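Local coordinates for dipicolinate synthase subunit A (Bacillus halodurans, PDB 3D4O), which probably acts as the oxidoreductase subunit A of dipicolinate synthase, using a nicotinamide cofactor to make the dipicolinic acid of bacterial spores, at residues C[31-36]-C[46-51]; C[97-102]-C[119-124]; C[127-132]-C[279-284]; C[161-166]-C[181-186]; C[239-244]-C[263-268]. One frame throughout, in Å; residues are numbered along the deposited sequence.

The five contacts run through two Rossmann-like halves, each built on a parallel six-stranded sheet with strand order 3-2-1-4-5-6. Contacts 1 and 2 join strands of the first sheet, their centres about 19 Å apart. Contacts 4 and 5 lie in the second sheet, with centres about 15 Å apart, and touch where V166 meets L243. Contact 3 pairs helix 127-148 with helix 274-289 and encloses contacts 4 and 5 along the chain, so the chain leaves the first half and returns to it beside contact 2. R165 of contact 4 bridges to D127 of contact 3 and lies near M124 of contact 2, tying the glycine-rich turn to the junction between the halves.

Contact 1: C[31-36]-C[46-51]; sequences ISLVGF and VTKMRI
V46 is the bump that fits between I31 and L33 on one face of this parallel strand pair. Its two methyls split the work. CG1, anti to the backbone N (chi1 176°), reaches L33 CD2 at 3.6 Å, while CG2 sits against I31 CD1 at 3.7 Å, so the valine plugs the hollow between its two neighbours and crosses both obliquely. On the other face the selenomethionine M49 fills the groove beside S32 and V34. Its CG takes the crowded position between backbone N and carbonyl carbon (chi1 68°), and a bend at chi3 folds the tip back over S32, where M49 CE lies 3.4 Å from S32 OG. V34 straddles two neighbours: CG2 faces M49 CG, and CG1 meets I51 CB at 3.9 Å.

The backbone holds this fit in register. T47 N donates to I31 O at 2.9 Å, nearly along the C=O axis, L33 N donates to T47 O at 2.8 Å, and M49 N returns to L33 O at 3.0 Å. From within its strand K48 runs out fully extended past the end of strand 30-34 to F36 O, which its NZ meets only weakly.

Strand 46-49 is an outermost strand of its sheet within the chain. Strand 30-34 lies between it and strand 7-11, and helix 15-26 covers the face carrying I31, L33 and V46, with I21 touching both L33 and V46.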
# COMPACT_ATOMS: atom_id res chain seq x y z
N ILE C 31 21.95 -20.62 -21.75
CA ILE C 31 21.45 -20.50 -20.36
C ILE C 31 21.02 -21.78 -19.65
O ILE C 31 20.01 -22.39 -20.00
CB ILE C 31 20.22 -19.57 -20.29
CG1 ILE C 31 20.52 -18.21 -20.94
CG2 ILE C 31 19.77 -19.40 -18.82
CD1 ILE C 31 19.26 -17.38 -21.30
N SER C 32 21.80 -22.15 -18.65
CA SER C 32 21.46 -23.27 -17.76
C SER C 32 20.65 -22.68 -16.63
O SER C 32 21.12 -21.77 -15.93
CB SER C 32 22.71 -23.97 -17.23
OG SER C 32 23.38 -24.64 -18.27
N LEU C 33 19.43 -23.17 -16.46
CA LEU C 33 18.48 -22.55 -15.51
C LEU C 33 18.10 -23.43 -14.32
O LEU C 33 17.36 -24.41 -14.44
CB LEU C 33 17.21 -22.11 -16.27
CG LEU C 33 16.21 -21.21 -15.58
CD1 LEU C 33 16.86 -19.85 -15.23
CD2 LEU C 33 14.94 -21.05 -16.49
N VAL C 34 18.59 -23.02 -13.16
CA VAL C 34 18.39 -23.78 -11.92
C VAL C 34 17.41 -23.09 -10.98
O VAL C 34 17.53 -21.89 -10.70
CB VAL C 34 19.74 -24.03 -11.18
CG1 VAL C 34 19.56 -24.93 -9.98
CG2 VAL C 34 20.77 -24.60 -12.12
N GLY C 35 16.43 -23.87 -10.54
CA GLY C 35 15.43 -23.40 -9.56
C GLY C 35 14.13 -22.91 -10.14
O GLY C 35 13.30 -22.31 -9.45
N PHE C 36 13.92 -23.21 -11.41
CA PHE C 36 12.71 -22.75 -12.11
C PHE C 36 11.83 -23.88 -12.65
O PHE C 36 11.19 -23.76 -13.68
CB PHE C 36 13.12 -21.81 -13.25
CG PHE C 36 13.75 -20.52 -12.79
CD1 PHE C 36 15.10 -20.47 -12.43
CD2 PHE C 36 13.01 -19.36 -12.75
CE1 PHE C 36 15.69 -19.29 -12.02
CE2 PHE C 36 13.60 -18.16 -12.34
CZ PHE C 36 14.95 -18.13 -11.97
N VAL C 46 17.59 -21.79 -23.38
CA VAL C 46 17.42 -22.15 -21.96
C VAL C 46 17.16 -23.63 -21.72
O VAL C 46 16.27 -24.22 -22.32
CB VAL C 46 16.24 -21.37 -21.31
CG1 VAL C 46 16.02 -21.85 -19.86
CG2 VAL C 46 16.49 -19.89 -21.36
N THR C 47 17.96 -24.20 -20.82
CA THR C 47 17.82 -25.59 -20.37
C THR C 47 17.70 -25.62 -18.85
O THR C 47 18.61 -25.21 -18.14
CB THR C 47 19.01 -26.47 -20.77
OG1 THR C 47 19.26 -26.36 -22.17
CG2 THR C 47 18.74 -27.95 -20.41
N LYS C 48 16.57 -26.12 -18.38
CA LYS C 48 16.32 -26.25 -16.95
C LYS C 48 17.00 -27.46 -16.39
O LYS C 48 17.03 -28.54 -17.00
CB LYS C 48 14.83 -26.37 -16.65
CG LYS C 48 13.99 -25.17 -16.96
CD LYS C 48 12.56 -25.49 -16.58
CE LYS C 48 11.59 -24.39 -16.89
NZ LYS C 48 10.24 -24.90 -16.58
N MSE C 49 17.55 -27.29 -15.20
CA MSE C 49 18.26 -28.39 -14.57
C MSE C 49 18.47 -28.20 -13.09
O MSE C 49 18.21 -27.14 -12.53
CB MSE C 49 19.62 -28.58 -15.25
CG MSE C 49 20.64 -27.44 -15.02
SE MSE C 49 22.16 -27.66 -16.23
CE MSE C 49 21.26 -27.28 -17.92
N ARG C 50 18.94 -29.29 -12.49
CA ARG C 50 19.30 -29.33 -11.07
C ARG C 50 20.73 -28.84 -10.97
O ARG C 50 21.53 -29.00 -11.89
CB ARG C 50 19.19 -30.75 -10.46
CG ARG C 50 17.79 -31.36 -10.46
CD ARG C 50 17.75 -32.71 -9.74
NE ARG C 50 18.81 -33.61 -10.20
CZ ARG C 50 18.77 -34.28 -11.35
NH1 ARG C 50 17.74 -34.15 -12.17
NH2 ARG C 50 19.78 -35.07 -11.68
N ILE C 51 21.05 -28.27 -9.82
CA ILE C 51 22.37 -27.65 -9.60
C ILE C 51 23.47 -28.68 -9.79
O ILE C 51 24.57 -28.36 -10.24
CB ILE C 51 22.47 -26.92 -8.22
CG1 ILE C 51 23.47 -25.76 -8.33
CG2 ILE C 51 22.79 -27.91 -7.10
CD1 ILE C 51 23.54 -24.85 -7.11

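Contact 2: C[97-102]-C[119-124]; sequences HCVVYS and TLVKLM
The tight part of this parallel strand pair is the end where Y101, V121 and L123 meet. The ring of Y101, with CG anti to its carbonyl carbon (chi1 -69°), runs alongside V121 and points the same way. V121 CB comes obliquely to Y101 CD2 at 3.6 Å, and L123 CD2 reaches the ring edge near its plane. Behind V121, its CG2 meets V99 CG1 at 4.0 Å. On the reverse face V100 CG1 touches L120 CD1 at 3.8 Å.

The hydrogen bonds are short and straight here. S102 N donates to V121 O at 2.7 Å, nearly along the C=O axis, and L123 N donates to S102 O at 2.7 Å from above the carbonyl plane, carrying the pairing past the strand end. V121 N to V100 O and V100 N to T119 O complete the set.

At the start of the pair the strands part. C98 O and T119 N are too far apart to bond directly, and a water takes the place of the missing link, donating to C98 O at 2.6 Å and accepting from T119 N at 2.9 Å. T119 is exposed.

Y101 also packs on L285, L288 and L289 of helix 274-289, so an alanine here would probably loosen both the V121 side of the sheet and its seat under that helix.

With helix 107-116 connecting the strands and packing M113 on V100 and L120, this is a beta-alpha-beta crossover, the repeating element of a Rossmann-like fold, at the 119-122 edge of its sheet.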
# COMPACT_ATOMS: atom_id res chain seq x y z
N HIS C 97 38.02 -17.26 -15.93
CA HIS C 97 37.36 -15.98 -16.29
C HIS C 97 35.92 -15.87 -15.81
O HIS C 97 35.32 -14.81 -15.90
CB HIS C 97 37.40 -15.73 -17.80
CG HIS C 97 36.74 -16.80 -18.59
ND1 HIS C 97 35.38 -16.80 -18.85
CD2 HIS C 97 37.24 -17.92 -19.16
CE1 HIS C 97 35.08 -17.88 -19.55
NE2 HIS C 97 36.19 -18.58 -19.74
N CYS C 98 35.39 -16.95 -15.28
CA CYS C 98 33.98 -16.95 -14.82
C CYS C 98 33.75 -15.90 -13.76
O CYS C 98 34.52 -15.75 -12.83
CB CYS C 98 33.55 -18.33 -14.28
SG CYS C 98 31.75 -18.44 -13.82
N VAL C 99 32.66 -15.17 -13.94
CA VAL C 99 32.25 -14.10 -13.02
C VAL C 99 30.89 -14.40 -12.41
O VAL C 99 29.96 -14.88 -13.07
CB VAL C 99 32.22 -12.72 -13.74
CG1 VAL C 99 31.74 -11.61 -12.82
CG2 VAL C 99 33.58 -12.39 -14.31
N VAL C 100 30.81 -14.10 -11.13
CA VAL C 100 29.59 -14.29 -10.38
C VAL C 100 28.97 -12.95 -10.19
O VAL C 100 29.64 -12.00 -9.81
CB VAL C 100 29.88 -14.88 -9.00
CG1 VAL C 100 28.58 -15.11 -8.27
CG2 VAL C 100 30.68 -16.15 -9.14
N TYR C 101 27.68 -12.87 -10.48
CA TYR C 101 26.90 -11.63 -10.33
C TYR C 101 25.83 -11.75 -9.27
O TYR C 101 25.03 -12.68 -9.25
CB TYR C 101 26.21 -11.21 -11.66
CG TYR C 101 27.16 -10.74 -12.74
CD1 TYR C 101 27.71 -11.64 -13.64
CD2 TYR C 101 27.49 -9.38 -12.87
CE1 TYR C 101 28.59 -11.22 -14.63
CE2 TYR C 101 28.36 -8.95 -13.85
CZ TYR C 101 28.91 -9.87 -14.73
OH TYR C 101 29.77 -9.46 -15.72
N SER C 102 25.79 -10.77 -8.39
CA SER C 102 24.77 -10.75 -7.36
C SER C 102 24.24 -9.31 -7.19
O SER C 102 24.63 -8.38 -7.91
CB SER C 102 25.36 -11.27 -6.04
OG SER C 102 24.38 -11.42 -5.04
N THR C 119 35.94 -13.61 -9.47
CA THR C 119 35.46 -12.22 -9.37
C THR C 119 33.99 -12.21 -9.06
O THR C 119 33.21 -12.99 -9.59
CB THR C 119 35.73 -11.43 -10.66
OG1 THR C 119 37.16 -11.29 -10.83
CG2 THR C 119 35.10 -10.05 -10.61
N LEU C 120 33.63 -11.30 -8.17
CA LEU C 120 32.25 -11.10 -7.76
C LEU C 120 31.81 -9.67 -7.97
O LEU C 120 32.45 -8.73 -7.51
CB LEU C 120 32.08 -11.45 -6.28
CG LEU C 120 30.73 -11.21 -5.62
CD1 LEU C 120 29.66 -12.15 -6.18
CD2 LEU C 120 30.90 -11.39 -4.13
N VAL C 121 30.70 -9.55 -8.68
CA VAL C 121 30.07 -8.28 -8.95
C VAL C 121 28.76 -8.17 -8.19
O VAL C 121 27.82 -8.92 -8.39
CB VAL C 121 29.84 -8.08 -10.45
CG1 VAL C 121 29.08 -6.78 -10.69
CG2 VAL C 121 31.16 -8.06 -11.18
N LYS C 122 28.73 -7.21 -7.30
CA LYS C 122 27.58 -6.91 -6.49
C LYS C 122 26.91 -5.71 -7.13
O LYS C 122 27.33 -4.56 -6.94
CB LYS C 122 28.01 -6.58 -5.05
CG LYS C 122 28.54 -7.78 -4.27
CD LYS C 122 29.12 -7.35 -2.93
CE LYS C 122 30.58 -6.92 -3.03
NZ LYS C 122 31.52 -8.06 -3.29
N LEU C 123 25.85 -5.99 -7.89
CA LEU C 123 25.17 -4.96 -8.66
C LEU C 123 24.63 -3.83 -7.83
O LEU C 123 24.51 -2.69 -8.32
CB LEU C 123 24.04 -5.55 -9.54
CG LEU C 123 24.54 -6.52 -10.64
CD1 LEU C 123 23.36 -7.10 -11.44
CD2 LEU C 123 25.60 -5.87 -11.58
N MSE C 124 24.36 -4.10 -6.56
CA MSE C 124 23.76 -3.06 -5.69
C MSE C 124 24.79 -2.04 -5.22
O MSE C 124 24.44 -1.04 -4.61
CB MSE C 124 22.97 -3.66 -4.52
CG MSE C 124 21.71 -4.38 -5.00
SE MSE C 124 20.41 -3.10 -5.74
CE MSE C 124 19.96 -2.40 -4.01
O HOH W 1 36.60 -14.26 -12.22

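Contact 3: C[127-132]-C[279-284]; sequences DDIAIY and RILADV
This is an apolar, nearly antiparallel packing of two helices at the junction between the halves of the protein, where helix 127-148 leaves the first half and helix 274-289 comes back to it. The segment axes stand 11.0 Å apart at closest approach and run at 164° to each other, a spacing wide enough that side chains alone make the contact.

I129 and I280 form its middle, sliding past each other in opposite directions. Both torsions of I129 are near -60° (chi1 -64°, chi2 -56°), which folds its chain so that CD1 swings across to I280 CG2 at 3.7 Å. The same methyl reaches on to V284 CB at 4.3 Å, one turn further along the partner helix. The other branch, I129 CG2, touches L281 CD2 at 4.1 Å, so the isoleucine is held by three residues of the facing helix. I280 in turn extends its CD1 to the base of Y132, 3.7 Å from Y132 CB, where the two side chains cross at about a right angle.

Charged residues off the seam find partners in other parts of the chain: D283 pairs with K23 and R279 with E19, both on helix 15-26, and D127 with R165.

No hydrogen bond crosses between the segments. The contact therefore rests on methyl and methylene surfaces meeting, without the directional preference a polar bond across the seam would add.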
# COMPACT_ATOMS: atom_id res chain seq x y z
N ASP C 127 25.91 2.80 -7.71
CA ASP C 127 24.96 3.78 -7.15
C ASP C 127 23.79 4.00 -8.07
O ASP C 127 22.66 4.17 -7.60
CB ASP C 127 25.63 5.09 -6.76
CG ASP C 127 26.63 4.91 -5.64
OD1 ASP C 127 26.38 4.07 -4.74
OD2 ASP C 127 27.69 5.57 -5.68
N ASP C 128 24.04 3.94 -9.37
CA ASP C 128 22.94 4.17 -10.32
C ASP C 128 21.87 3.10 -10.21
O ASP C 128 20.67 3.41 -10.15
CB ASP C 128 23.40 4.36 -11.77
CG ASP C 128 24.19 3.18 -12.34
OD1 ASP C 128 24.74 2.32 -11.62
OD2 ASP C 128 24.31 3.19 -13.57
N ILE C 129 22.31 1.86 -10.15
CA ILE C 129 21.37 0.74 -10.07
C ILE C 129 20.66 0.81 -8.73
O ILE C 129 19.43 0.67 -8.63
CB ILE C 129 22.08 -0.63 -10.20
CG1 ILE C 129 22.72 -0.78 -11.59
CG2 ILE C 129 21.09 -1.76 -9.97
CD1 ILE C 129 21.73 -0.60 -12.73
N ALA C 130 21.43 1.08 -7.69
CA ALA C 130 20.88 1.18 -6.33
C ALA C 130 19.79 2.28 -6.29
O ALA C 130 18.72 2.10 -5.75
CB ALA C 130 22.00 1.46 -5.31
N ILE C 131 20.09 3.42 -6.92
CA ILE C 131 19.13 4.54 -6.97
C ILE C 131 17.87 4.17 -7.75
O ILE C 131 16.75 4.40 -7.29
CB ILE C 131 19.77 5.84 -7.46
CG1 ILE C 131 20.67 6.41 -6.37
CG2 ILE C 131 18.69 6.88 -7.82
CD1 ILE C 131 21.62 7.53 -6.83
N TYR C 132 18.04 3.55 -8.91
CA TYR C 132 16.86 3.14 -9.69
C TYR C 132 16.01 2.17 -8.88
O TYR C 132 14.78 2.20 -8.89
CB TYR C 132 17.22 2.50 -11.05
CG TYR C 132 17.68 3.52 -12.05
CD1 TYR C 132 16.83 4.54 -12.45
CD2 TYR C 132 18.94 3.47 -12.59
CE1 TYR C 132 17.25 5.49 -13.37
CE2 TYR C 132 19.36 4.41 -13.48
CZ TYR C 132 18.53 5.41 -13.86
OH TYR C 132 19.00 6.33 -14.76
N ARG C 279 14.18 -5.50 -15.73
CA ARG C 279 14.64 -4.96 -17.02
C ARG C 279 15.85 -4.10 -16.79
O ARG C 279 16.77 -4.06 -17.59
CB ARG C 279 13.53 -4.18 -17.76
CG ARG C 279 12.54 -5.12 -18.39
CD ARG C 279 11.46 -4.42 -19.20
NE ARG C 279 10.66 -5.40 -19.93
CZ ARG C 279 9.58 -5.10 -20.64
NH1 ARG C 279 9.17 -3.84 -20.72
NH2 ARG C 279 8.90 -6.05 -21.27
N ILE C 280 15.87 -3.45 -15.65
CA ILE C 280 17.02 -2.63 -15.31
C ILE C 280 18.24 -3.53 -15.16
O ILE C 280 19.29 -3.24 -15.70
CB ILE C 280 16.79 -1.81 -14.07
CG1 ILE C 280 15.90 -0.61 -14.45
CG2 ILE C 280 18.14 -1.33 -13.51
CD1 ILE C 280 15.45 0.17 -13.24
N LEU C 281 18.06 -4.66 -14.49
CA LEU C 281 19.17 -5.60 -14.27
C LEU C 281 19.61 -6.25 -15.55
O LEU C 281 20.82 -6.42 -15.81
CB LEU C 281 18.77 -6.69 -13.28
CG LEU C 281 18.42 -6.14 -11.90
CD1 LEU C 281 17.92 -7.28 -11.02
CD2 LEU C 281 19.67 -5.42 -11.30
N ALA C 282 18.61 -6.59 -16.36
CA ALA C 282 18.84 -7.28 -17.63
C ALA C 282 19.70 -6.41 -18.51
O ALA C 282 20.67 -6.87 -19.10
CB ALA C 282 17.51 -7.64 -18.35
N ASP C 283 19.33 -5.15 -18.58
CA ASP C 283 20.05 -4.18 -19.40
C ASP C 283 21.52 -4.07 -19.01
O ASP C 283 22.40 -4.02 -19.87
CB ASP C 283 19.44 -2.79 -19.28
CG ASP C 283 18.14 -2.64 -20.04
OD1 ASP C 283 17.88 -3.43 -20.97
OD2 ASP C 283 17.38 -1.70 -19.71
N VAL C 284 21.78 -4.02 -17.71
CA VAL C 284 23.15 -3.84 -17.24
C VAL C 284 23.94 -5.13 -17.45
O VAL C 284 25.13 -5.12 -17.85
CB VAL C 284 23.24 -3.32 -15.77
CG1 VAL C 284 22.73 -4.34 -14.77
CG2 VAL C 284 24.68 -2.96 -15.46

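Contact 4: C[161-166]-C[181-186]; sequences LGLGRV and VKVGAR
One backbone hydrogen bond carries the polar side of this contact. G162 N donates to G184 O at 2.7 Å, approaching nearly along the C=O axis. It sits at the end of strand 157-161, just past the parallel bridge that pairs L161 with G184, after which the chain turns away from strand 180-185.

The apolar side is small and depends on V183. With CG1 anti to its backbone N (chi1 -172°), the valine presents that methyl to the turn: V183 CG1 lies 4.0 Å from L163 CD1, the two side chains crossing at about a right angle, and 3.8 Å from G162 O. L163 goes on to pack against L190, R193 and I194 of helix 188-196, and V183 also meets I194, so both face the same helix.

Backbone shape sets the rest. G162 has phi 105° and psi 137°, where a side chain would strike the carbonyl O of L161, a clash that only glycine avoids at these angles. At G184 the neighbour is a side chain: a CB there would stand only 3.2 Å from L161 CD2, a tight fit on the face of the sheet where L161 lies.

Strand 157-161, this turn, helix 165-176 and strand 180-185 make a beta-alpha-beta unit. G162 and G164, with G167, match the glycine-rich GxGxxG pattern of Rossmann folds, consistent with a dinucleotide-binding turn as in the alanine dehydrogenase family.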
# COMPACT_ATOMS: atom_id res chain seq x y z
N LEU C 161 15.13 6.58 8.91
CA LEU C 161 16.47 6.56 9.51
C LEU C 161 17.44 6.29 8.38
O LEU C 161 17.38 5.24 7.73
CB LEU C 161 16.58 5.49 10.59
CG LEU C 161 15.55 5.61 11.71
CD1 LEU C 161 15.76 4.49 12.74
CD2 LEU C 161 15.54 6.97 12.39
N GLY C 162 18.24 7.31 8.11
CA GLY C 162 19.25 7.28 7.06
C GLY C 162 18.86 8.07 5.84
O GLY C 162 17.70 8.04 5.42
N LEU C 163 19.82 8.82 5.30
CA LEU C 163 19.55 9.55 4.09
C LEU C 163 20.54 9.12 2.99
O LEU C 163 21.13 9.94 2.26
CB LEU C 163 19.51 11.05 4.29
CG LEU C 163 18.83 11.70 3.07
CD1 LEU C 163 17.29 11.91 3.29
CD2 LEU C 163 19.47 12.99 2.76
N GLY C 164 20.71 7.81 2.92
CA GLY C 164 21.48 7.22 1.84
C GLY C 164 20.63 7.13 0.58
O GLY C 164 19.59 7.80 0.44
N ARG C 165 21.05 6.25 -0.32
CA ARG C 165 20.41 6.12 -1.64
C ARG C 165 18.95 5.74 -1.52
O ARG C 165 18.10 6.21 -2.27
CB ARG C 165 21.17 5.13 -2.54
CG ARG C 165 22.65 5.56 -2.80
CD ARG C 165 23.56 4.44 -3.30
NE ARG C 165 23.45 3.22 -2.50
CZ ARG C 165 24.05 2.07 -2.77
NH1 ARG C 165 24.85 1.96 -3.82
NH2 ARG C 165 23.84 1.02 -2.00
N VAL C 166 18.63 4.91 -0.54
CA VAL C 166 17.25 4.48 -0.43
C VAL C 166 16.41 5.44 0.41
O VAL C 166 15.24 5.77 0.09
CB VAL C 166 17.17 3.11 0.23
CG1 VAL C 166 15.69 2.74 0.46
CG2 VAL C 166 17.91 2.05 -0.66
N VAL C 181 7.20 14.07 7.92
CA VAL C 181 8.38 13.27 7.87
C VAL C 181 9.57 13.87 8.56
O VAL C 181 9.93 15.02 8.37
CB VAL C 181 8.80 13.00 6.42
CG1 VAL C 181 10.12 12.25 6.40
CG2 VAL C 181 7.69 12.24 5.62
N LYS C 182 10.19 13.04 9.36
CA LYS C 182 11.43 13.43 10.01
C LYS C 182 12.45 12.39 9.62
O LYS C 182 12.11 11.23 9.48
CB LYS C 182 11.30 13.56 11.52
CG LYS C 182 10.84 12.33 12.25
CD LYS C 182 11.04 12.47 13.78
CE LYS C 182 10.14 13.50 14.41
NZ LYS C 182 10.29 13.65 15.93
N VAL C 183 13.66 12.85 9.37
CA VAL C 183 14.74 11.96 8.95
C VAL C 183 15.92 12.06 9.92
O VAL C 183 16.41 13.14 10.27
CB VAL C 183 15.19 12.23 7.48
CG1 VAL C 183 16.20 11.11 7.02
CG2 VAL C 183 14.00 12.29 6.51
N GLY C 184 16.35 10.89 10.35
CA GLY C 184 17.50 10.77 11.26
C GLY C 184 18.77 10.38 10.54
O GLY C 184 18.77 9.49 9.70
N ALA C 185 19.85 11.08 10.85
CA ALA C 185 21.18 10.79 10.24
C ALA C 185 22.27 11.41 11.08
O ALA C 185 22.03 12.26 11.89
CB ALA C 185 21.26 11.34 8.80
N ARG C 186 23.48 10.95 10.85
CA ARG C 186 24.61 11.45 11.60
C ARG C 186 25.37 12.62 10.93
O ARG C 186 25.84 13.54 11.60
CB ARG C 186 25.59 10.30 11.85
CG ARG C 186 26.60 10.65 12.90
CD ARG C 186 27.59 9.56 13.15
NE ARG C 186 28.11 9.10 11.86
CZ ARG C 186 29.00 9.77 11.12
NH1 ARG C 186 29.51 10.93 11.53
NH2 ARG C 186 29.39 9.25 9.97

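Contact 5: C[239-244]-C[263-268]; sequences FVIDLA and LLVPGL
I241, V265, L243 and L268 make the apolar centre of this parallel strand pair. I241 CG2 meets V265 CG2 at 4.1 Å, and L243 CD2 lies 3.8 Å from L268 CD1, the two leucines crossing at about a right angle. Further back, L263 brings CD1 up to the edge of the F239 ring, in its plane and 3.9 Å from F239 CE1, while I241 CG1 lies over one face of that ring, toward its rim.

Next come the backbone bonds. L263 N donates to V240 O at 3.0 Å and D242 N to L263 O at 2.7 Å, both nearly along the C=O axis. V265 N then meets D242 O at 2.9 Å in the carbonyl plane.

The polar edge belongs to D242. Its CG is anti to the backbone N (chi1 -160°), and OD1 accepts from A244 N at 3.0 Å, above the carboxylate plane, closing an Asx turn. Outside the pair, OD1 also takes N219 ND2, and OD2 takes G249 N and T250 OG1, so four bonds grip this buried carboxylate. An alanine here would probably release the Asx turn and the loop holding G249 and T250.

Strand 239-242 lies between strands 216-219 and 261-264. Helix 252-257 connects the pair and sets F252 against D242 and L264, while helix 127-148 covers the I241 and V265 face through M144.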
# COMPACT_ATOMS: atom_id res chain seq x y z
N PHE C 239 4.63 1.29 13.73
CA PHE C 239 4.99 0.25 12.76
C PHE C 239 6.42 0.52 12.28
O PHE C 239 6.73 1.57 11.74
CB PHE C 239 3.98 0.26 11.62
CG PHE C 239 4.24 -0.79 10.55
CD1 PHE C 239 4.75 -2.02 10.86
CD2 PHE C 239 3.88 -0.54 9.24
CE1 PHE C 239 4.96 -2.96 9.88
CE2 PHE C 239 4.04 -1.48 8.27
CZ PHE C 239 4.58 -2.71 8.60
N VAL C 240 7.29 -0.45 12.52
CA VAL C 240 8.68 -0.32 12.10
C VAL C 240 8.92 -1.18 10.86
O VAL C 240 8.76 -2.38 10.91
CB VAL C 240 9.70 -0.79 13.15
CG1 VAL C 240 11.12 -0.78 12.53
CG2 VAL C 240 9.64 0.06 14.45
N ILE C 241 9.30 -0.54 9.77
CA ILE C 241 9.61 -1.24 8.53
C ILE C 241 11.12 -1.16 8.34
O ILE C 241 11.66 -0.08 8.15
CB ILE C 241 8.86 -0.64 7.31
CG1 ILE C 241 7.33 -0.81 7.43
CG2 ILE C 241 9.26 -1.36 6.02
CD1 ILE C 241 6.52 -0.15 6.26
N ASP C 242 11.79 -2.30 8.46
CA ASP C 242 13.26 -2.37 8.35
C ASP C 242 13.71 -2.86 6.98
O ASP C 242 13.53 -4.03 6.59
CB ASP C 242 13.85 -3.21 9.46
CG ASP C 242 15.31 -2.93 9.69
OD1 ASP C 242 15.96 -2.27 8.84
OD2 ASP C 242 15.82 -3.38 10.72
N LEU C 243 14.26 -1.90 6.24
CA LEU C 243 14.69 -2.09 4.89
C LEU C 243 16.16 -2.45 4.83
O LEU C 243 16.64 -2.85 3.79
CB LEU C 243 14.43 -0.82 4.05
CG LEU C 243 12.97 -0.43 3.86
CD1 LEU C 243 12.91 0.78 2.97
CD2 LEU C 243 12.19 -1.61 3.24
N ALA C 244 16.87 -2.30 5.95
CA ALA C 244 18.30 -2.63 5.96
C ALA C 244 18.52 -4.14 5.72
O ALA C 244 17.70 -5.00 6.12
CB ALA C 244 18.97 -2.19 7.26
N LEU C 263 8.96 -5.33 11.13
CA LEU C 263 9.24 -6.29 10.06
C LEU C 263 10.52 -5.98 9.28
O LEU C 263 10.82 -4.82 8.97
CB LEU C 263 8.06 -6.31 9.07
CG LEU C 263 6.63 -6.63 9.53
CD1 LEU C 263 5.67 -6.46 8.38
CD2 LEU C 263 6.53 -8.03 10.08
N LEU C 264 11.26 -7.05 8.99
CA LEU C 264 12.46 -6.98 8.16
C LEU C 264 11.95 -7.32 6.76
O LEU C 264 11.58 -8.45 6.48
CB LEU C 264 13.54 -7.98 8.64
CG LEU C 264 14.91 -7.99 7.96
CD1 LEU C 264 15.63 -6.67 8.11
CD2 LEU C 264 15.76 -9.11 8.52
N VAL C 265 11.94 -6.34 5.87
CA VAL C 265 11.28 -6.47 4.56
C VAL C 265 12.17 -6.36 3.31
O VAL C 265 12.27 -5.29 2.70
CB VAL C 265 10.19 -5.40 4.42
CG1 VAL C 265 9.44 -5.59 3.12
CG2 VAL C 265 9.21 -5.44 5.64
N PRO C 266 12.82 -7.46 2.93
CA PRO C 266 13.60 -7.42 1.69
C PRO C 266 12.81 -7.82 0.48
O PRO C 266 11.69 -8.30 0.58
CB PRO C 266 14.65 -8.50 1.93
CG PRO C 266 13.92 -9.54 2.76
CD PRO C 266 12.97 -8.74 3.65
N GLY C 267 13.41 -7.57 -0.68
CA GLY C 267 12.88 -8.02 -1.96
C GLY C 267 11.67 -7.29 -2.49
O GLY C 267 11.03 -7.75 -3.42
N LEU C 268 11.38 -6.13 -1.91
CA LEU C 268 10.19 -5.34 -2.33
C LEU C 268 10.10 -5.08 -3.84
O LEU C 268 9.02 -5.16 -4.40
CB LEU C 268 10.06 -4.02 -1.55
CG LEU C 268 9.56 -4.17 -0.10
CD1 LEU C 268 9.64 -2.87 0.66
CD2 LEU C 268 8.14 -4.69 -0.11